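Local coordinates for lipoprotein (Colwellia psychrerythraea, PDB 3O0Y) that is of unknown function but belongs to a family in the MA clan of metallopeptidases, so it may be a peptidase, at residues A[163-168]-A[243-248]; A[321-326]-A[493-498]. One frame throughout, in Å; residues are numbered along the deposited sequence.

Contact 1 of 2, residues A[163-168]-A[243-248]; sequences EALDYI and ITQVIA
Val246 wedges one methyl between Ile168 and the ring edge of Tyr167. This is CG2, beside the backbone N, which lies 3.6 Å from Ile168 CG1, the two side chains crossing obliquely. The same Val246 CG2 sits near the plane of the tyrosine ring, 4.1 Å from Tyr167 CD2 at its edge, and here the two side chains cross at about a right angle. Val246 CG1, anti to the backbone N (chi1 169°), makes a second, looser contact 4.1 Å from Tyr167 CE2. The same branch of Ile168 goes on to Gln245, its CD1 3.8 Å from Gln245 CB and its side chain nearly perpendicular to that of the glutamine. The glutamine chain is extended beyond CG; its OE1 lies 4.0 Å from Ile168 CD1. No hydrogen bond crosses; the contact is van der Waals packing, mostly between carbons. The segment axes run nearly parallel, 14° apart, and approach to 10.1 Å. The phenol is satisfied elsewhere, Tyr167 OH bonding to Phe220 O. Helix 219-228 packs beside the pair: its Phe224 meets the Tyr167 ring with planes about 30° apart and also touches Ala164 and Val246, while Ile168 also touches Leu242 and Lys249 of helix 236-268.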
loop_
_atom_site.group_PDB
_atom_site.type_symbol
_atom_site.label_atom_id
_atom_site.label_comp_id
_atom_site.label_asym_id
_atom_site.label_seq_id
_atom_site.Cartn_x
_atom_site.Cartn_y
_atom_site.Cartn_z
ATOM N N GLU A 163 24.315 -1.800 -14.982
ATOM C CA GLU A 163 23.089 -1.281 -14.338
ATOM C C GLU A 163 22.699 0.099 -14.866
ATOM O O GLU A 163 21.539 0.366 -15.075
ATOM C CB GLU A 163 23.253 -1.266 -12.844
ATOM C CG GLU A 163 23.275 -2.689 -12.233
ATOM C CD GLU A 163 23.591 -2.754 -10.741
ATOM O OE1 GLU A 163 23.835 -1.731 -10.043
ATOM O OE2 GLU A 163 23.535 -3.885 -10.224
ATOM N N ALA A 164 23.663 0.965 -15.170
ATOM C CA ALA A 164 23.313 2.248 -15.786
ATOM C C ALA A 164 22.649 2.037 -17.122
ATOM O O ALA A 164 21.710 2.732 -17.489
ATOM C CB ALA A 164 24.572 3.094 -15.980
ATOM N N LEU A 165 23.164 1.101 -17.875
ATOM C CA LEU A 165 22.639 0.831 -19.200
ATOM C C LEU A 165 21.233 0.200 -19.090
ATOM O O LEU A 165 20.349 0.497 -19.896
ATOM C CB LEU A 165 23.583 -0.053 -19.992
ATOM C CG LEU A 165 24.896 0.628 -20.485
ATOM C CD1 LEU A 165 25.876 -0.402 -21.053
ATOM C CD2 LEU A 165 24.612 1.739 -21.516
ATOM N N ASP A 166 20.990 -0.621 -18.087
ATOM C CA ASP A 166 19.592 -1.091 -17.863
ATOM C C ASP A 166 18.540 0.029 -17.639
ATOM O O ASP A 166 17.361 -0.045 -18.101
ATOM C CB ASP A 166 19.509 -2.020 -16.671
ATOM C CG ASP A 166 20.234 -3.363 -16.865
ATOM O OD1 ASP A 166 20.536 -3.748 -17.997
ATOM O OD2 ASP A 166 20.550 -4.015 -15.827
ATOM N N TYR A 167 18.977 1.088 -16.960
ATOM C CA TYR A 167 18.135 2.274 -16.709
ATOM C C TYR A 167 17.834 2.993 -18.017
ATOM O O TYR A 167 16.685 3.331 -18.300
ATOM C CB TYR A 167 18.888 3.161 -15.700
ATOM C CG TYR A 167 18.215 4.351 -15.112
ATOM C CD1 TYR A 167 17.389 4.222 -14.012
ATOM C CD2 TYR A 167 18.386 5.627 -15.666
ATOM C CE1 TYR A 167 16.848 5.380 -13.360
ATOM C CE2 TYR A 167 17.877 6.768 -15.015
ATOM C CZ TYR A 167 17.066 6.626 -13.916
ATOM O OH TYR A 167 16.525 7.728 -13.297
ATOM N N ILE A 168 18.853 3.124 -18.870
ATOM C CA ILE A 168 18.704 3.772 -20.161
ATOM C C ILE A 168 17.759 3.014 -21.075
ATOM O O ILE A 168 16.890 3.605 -21.753
ATOM C CB ILE A 168 20.112 4.016 -20.793
ATOM C CG1 ILE A 168 20.792 5.132 -20.008
ATOM C CG2 ILE A 168 20.013 4.381 -22.290
ATOM C CD1 ILE A 168 22.333 5.121 -20.164
ATOM N N ILE A 243 25.164 10.118 -18.488
ATOM C CA ILE A 243 24.212 11.158 -18.123
ATOM C C ILE A 243 23.611 11.775 -19.383
ATOM O O ILE A 243 22.393 11.974 -19.476
ATOM C CB ILE A 243 24.896 12.218 -17.226
ATOM C CG1 ILE A 243 25.249 11.614 -15.877
ATOM C CG2 ILE A 243 24.030 13.450 -17.041
ATOM C CD1 ILE A 243 26.229 12.436 -15.131
ATOM N N THR A 244 24.437 12.043 -20.392
ATOM C CA THR A 244 23.934 12.529 -21.670
ATOM C C THR A 244 22.945 11.593 -22.324
ATOM O O THR A 244 21.937 12.042 -22.917
ATOM C CB THR A 244 25.112 12.835 -22.648
ATOM O OG1 THR A 244 25.962 13.771 -21.989
ATOM C CG2 THR A 244 24.581 13.387 -23.997
ATOM N N GLN A 245 23.239 10.301 -22.246
ATOM C CA GLN A 245 22.351 9.270 -22.772
ATOM C C GLN A 245 20.997 9.241 -22.038
ATOM O O GLN A 245 19.935 9.119 -22.672
ATOM C CB GLN A 245 23.016 7.907 -22.701
ATOM C CG GLN A 245 24.104 7.715 -23.745
ATOM C CD GLN A 245 24.775 6.375 -23.583
ATOM O OE1 GLN A 245 24.141 5.329 -23.768
ATOM N NE2 GLN A 245 26.073 6.395 -23.269
ATOM N N VAL A 246 21.029 9.458 -20.747
ATOM C CA VAL A 246 19.822 9.525 -19.934
ATOM C C VAL A 246 19.024 10.739 -20.312
ATOM O O VAL A 246 17.846 10.614 -20.576
ATOM C CB VAL A 246 20.101 9.519 -18.412
ATOM C CG1 VAL A 246 18.777 9.870 -17.611
ATOM C CG2 VAL A 246 20.643 8.096 -18.008
ATOM N N ILE A 247 19.687 11.889 -20.438
ATOM C CA ILE A 247 19.007 13.111 -20.866
ATOM C C ILE A 247 18.358 12.946 -22.217
ATOM O O ILE A 247 17.246 13.437 -22.420
ATOM C CB ILE A 247 19.978 14.335 -20.916
ATOM C CG1 ILE A 247 20.452 14.664 -19.498
ATOM C CG2 ILE A 247 19.271 15.517 -21.646
ATOM C CD1 ILE A 247 21.707 15.613 -19.424
ATOM N N ALA A 248 19.054 12.295 -23.141
ATOM C CA ALA A 248 18.504 12.022 -24.460
ATOM C C ALA A 248 17.227 11.172 -24.402
ATOM O O ALA A 248 16.230 11.492 -25.063
ATOM C CB ALA A 248 19.528 11.369 -25.353
#

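Contact 2 of 2, residues A[321-326]-A[493-498]; sequences NEILLA and GDLGRL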
loop_
_atom_site.group_PDB
_atom_site.type_symbol
_atom_site.label_atom_id
_atom_site.label_comp_id
_atom_site.label_asym_id
_atom_site.label_seq_id
_atom_site.Cartn_x
_atom_site.Cartn_y
_atom_site.Cartn_z
ATOM N N ASN A 321 -13.419 11.799 23.864
ATOM C CA ASN A 321 -14.068 12.831 24.718
ATOM C C ASN A 321 -13.698 12.714 26.186
ATOM O O ASN A 321 -13.414 13.719 26.874
ATOM C CB ASN A 321 -15.568 12.839 24.465
ATOM C CG ASN A 321 -16.284 13.851 25.318
ATOM O OD1 ASN A 321 -16.124 15.064 25.134
ATOM N ND2 ASN A 321 -17.193 13.357 26.182
ATOM N N GLU A 322 -13.688 11.500 26.733
ATOM C CA GLU A 322 -13.355 11.334 28.122
ATOM C C GLU A 322 -11.926 11.752 28.490
ATOM O O GLU A 322 -11.664 12.402 29.509
ATOM C CB GLU A 322 -13.508 9.889 28.587
ATOM C CG GLU A 322 -14.902 9.371 28.542
ATOM C CD GLU A 322 -15.895 10.056 29.411
ATOM O OE1 GLU A 322 -15.531 10.719 30.399
ATOM O OE2 GLU A 322 -17.098 9.853 29.125
ATOM N N ILE A 323 -11.008 11.383 27.622
ATOM C CA ILE A 323 -9.624 11.745 27.839
ATOM C C ILE A 323 -9.462 13.250 27.727
ATOM O O ILE A 323 -8.751 13.854 28.528
ATOM C CB ILE A 323 -8.727 10.944 26.880
ATOM C CG1 ILE A 323 -8.861 9.440 27.123
ATOM C CG2 ILE A 323 -7.278 11.448 26.832
ATOM C CD1 ILE A 323 -8.296 8.605 25.986
ATOM N N LEU A 324 -10.072 13.860 26.686
ATOM C CA LEU A 324 -10.066 15.292 26.523
ATOM C C LEU A 324 -10.581 16.052 27.735
ATOM O O LEU A 324 -9.955 17.010 28.189
ATOM C CB LEU A 324 -10.790 15.736 25.224
ATOM C CG LEU A 324 -10.001 15.471 23.939
ATOM C CD1 LEU A 324 -10.963 15.339 22.773
ATOM C CD2 LEU A 324 -8.888 16.566 23.700
ATOM N N LEU A 325 -11.740 15.650 28.246
ATOM C CA LEU A 325 -12.322 16.286 29.381
ATOM C C LEU A 325 -11.344 16.266 30.546
ATOM O O LEU A 325 -11.176 17.290 31.239
ATOM C CB LEU A 325 -13.592 15.517 29.844
ATOM C CG LEU A 325 -14.790 15.750 28.943
ATOM C CD1 LEU A 325 -15.956 14.878 29.420
ATOM C CD2 LEU A 325 -15.242 17.141 28.931
ATOM N N ALA A 326 -10.661 15.126 30.745
ATOM C CA ALA A 326 -9.777 14.969 31.848
ATOM C C ALA A 326 -8.545 15.905 31.744
ATOM O O ALA A 326 -7.885 16.210 32.757
ATOM C CB ALA A 326 -9.317 13.496 32.010
ATOM N N GLY A 493 -0.385 11.911 23.215
ATOM C CA GLY A 493 -0.025 10.867 22.239
ATOM C C GLY A 493 -1.083 9.802 22.121
ATOM O O GLY A 493 -1.353 9.280 21.052
ATOM N N ASP A 494 -1.711 9.456 23.251
ATOM C CA ASP A 494 -2.808 8.508 23.241
ATOM C C ASP A 494 -3.963 9.022 22.430
ATOM O O ASP A 494 -4.539 8.316 21.625
ATOM C CB ASP A 494 -3.245 8.206 24.688
ATOM C CG ASP A 494 -4.144 7.005 24.809
ATOM O OD1 ASP A 494 -4.065 6.069 23.975
ATOM O OD2 ASP A 494 -4.937 6.964 25.822
ATOM N N LEU A 495 -4.288 10.275 22.594
ATOM C CA LEU A 495 -5.276 10.888 21.696
ATOM C C LEU A 495 -4.917 10.867 20.246
ATOM O O LEU A 495 -5.810 10.659 19.395
ATOM C CB LEU A 495 -5.575 12.331 22.142
ATOM C CG LEU A 495 -6.387 12.559 23.415
ATOM C CD1 LEU A 495 -6.334 14.027 23.917
ATOM C CD2 LEU A 495 -7.892 12.138 23.161
ATOM N N GLY A 496 -3.636 11.009 19.940
ATOM C CA GLY A 496 -3.187 10.845 18.573
ATOM C C GLY A 496 -3.408 9.405 18.029
ATOM O O GLY A 496 -3.839 9.235 16.872
ATOM N N ARG A 497 -3.136 8.400 18.860
ATOM C CA ARG A 497 -3.436 7.048 18.513
ATOM C C ARG A 497 -4.912 6.846 18.259
ATOM O O ARG A 497 -5.281 6.275 17.226
ATOM C CB ARG A 497 -3.023 6.069 19.587
ATOM C CG ARG A 497 -3.465 4.665 19.400
ATOM C CD ARG A 497 -3.086 3.849 20.665
ATOM N NE ARG A 497 -3.910 4.186 21.812
ATOM C CZ ARG A 497 -5.019 3.545 22.208
ATOM N NH1 ARG A 497 -5.508 2.565 21.548
ATOM N NH2 ARG A 497 -5.574 3.805 23.382
ATOM N N LEU A 498 -5.734 7.382 19.164
ATOM C CA LEU A 498 -7.187 7.191 19.023
ATOM C C LEU A 498 -7.699 7.985 17.812
ATOM O O LEU A 498 -8.586 7.488 17.113
ATOM C CB LEU A 498 -7.908 7.582 20.310
ATOM C CG LEU A 498 -7.630 6.612 21.473
ATOM C CD1 LEU A 498 -8.041 7.322 22.797
ATOM C CD2 LEU A 498 -8.422 5.352 21.242
#
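Ile323 and Leu495 face each other at the centre of an antiparallel helix pair, formed by segments 321-326 and 493-498 of helices 302-326 and 491-515, which cross at -159°. Their side chains slide past each other in opposite directions, with Ile323 CG2 3.7 Å from Leu495 CG. Leu495 is shared: its CD1 also meets Leu324 CD2 at 3.6 Å. The other branch of Ile323 runs through CG1, anti to the carbonyl carbon (chi1 -61°), to CD1, which is pressed to 3.4 Å from Leu498 CD1, tighter than usual van der Waals contact. This same methyl lies 3.7 Å from Asp494 OD2. Behind this first shell, Asp494 turns its other oxygen to Arg497, one helical turn on, in a salt bridge, while Tyr482 of helix 467-483 touches both residues. An alanine in place of Asp494 would probably leave NE and NH2 of Arg497 without their shared carboxylate and its charge, and Ile323 CD1 without one neighbour. Leu498 CD2 packs over one guanidinium face, offset toward the rim. Both bonds of the side-on grip end on a single atom, Asp494 OD1, at 2.8 Å from Arg497 NH2 and 2.9 Å from Arg497 NE.

In the fold
Contact 1 and contact 2 illustrate how a largely helical chain repeats one solution, apolar packing between helices, with opposite helix directions: nearly parallel in 163-168/243-248, antiparallel in 321-326/493-498. They are spatially separate and follow one another along the sequence without interleaving. They lie on opposite sides of the chain's centre, their own centres about 52 Å apart and their nearest atoms about 36 Å apart. Contact 2 adjoins a bound Tris, probably carried over from crystallisation: Arg497 NH1 hydrogen-bonds to it, the Leu498 side chain lying about 4 Å from it. This may mark a pocket, but does not establish a substrate site.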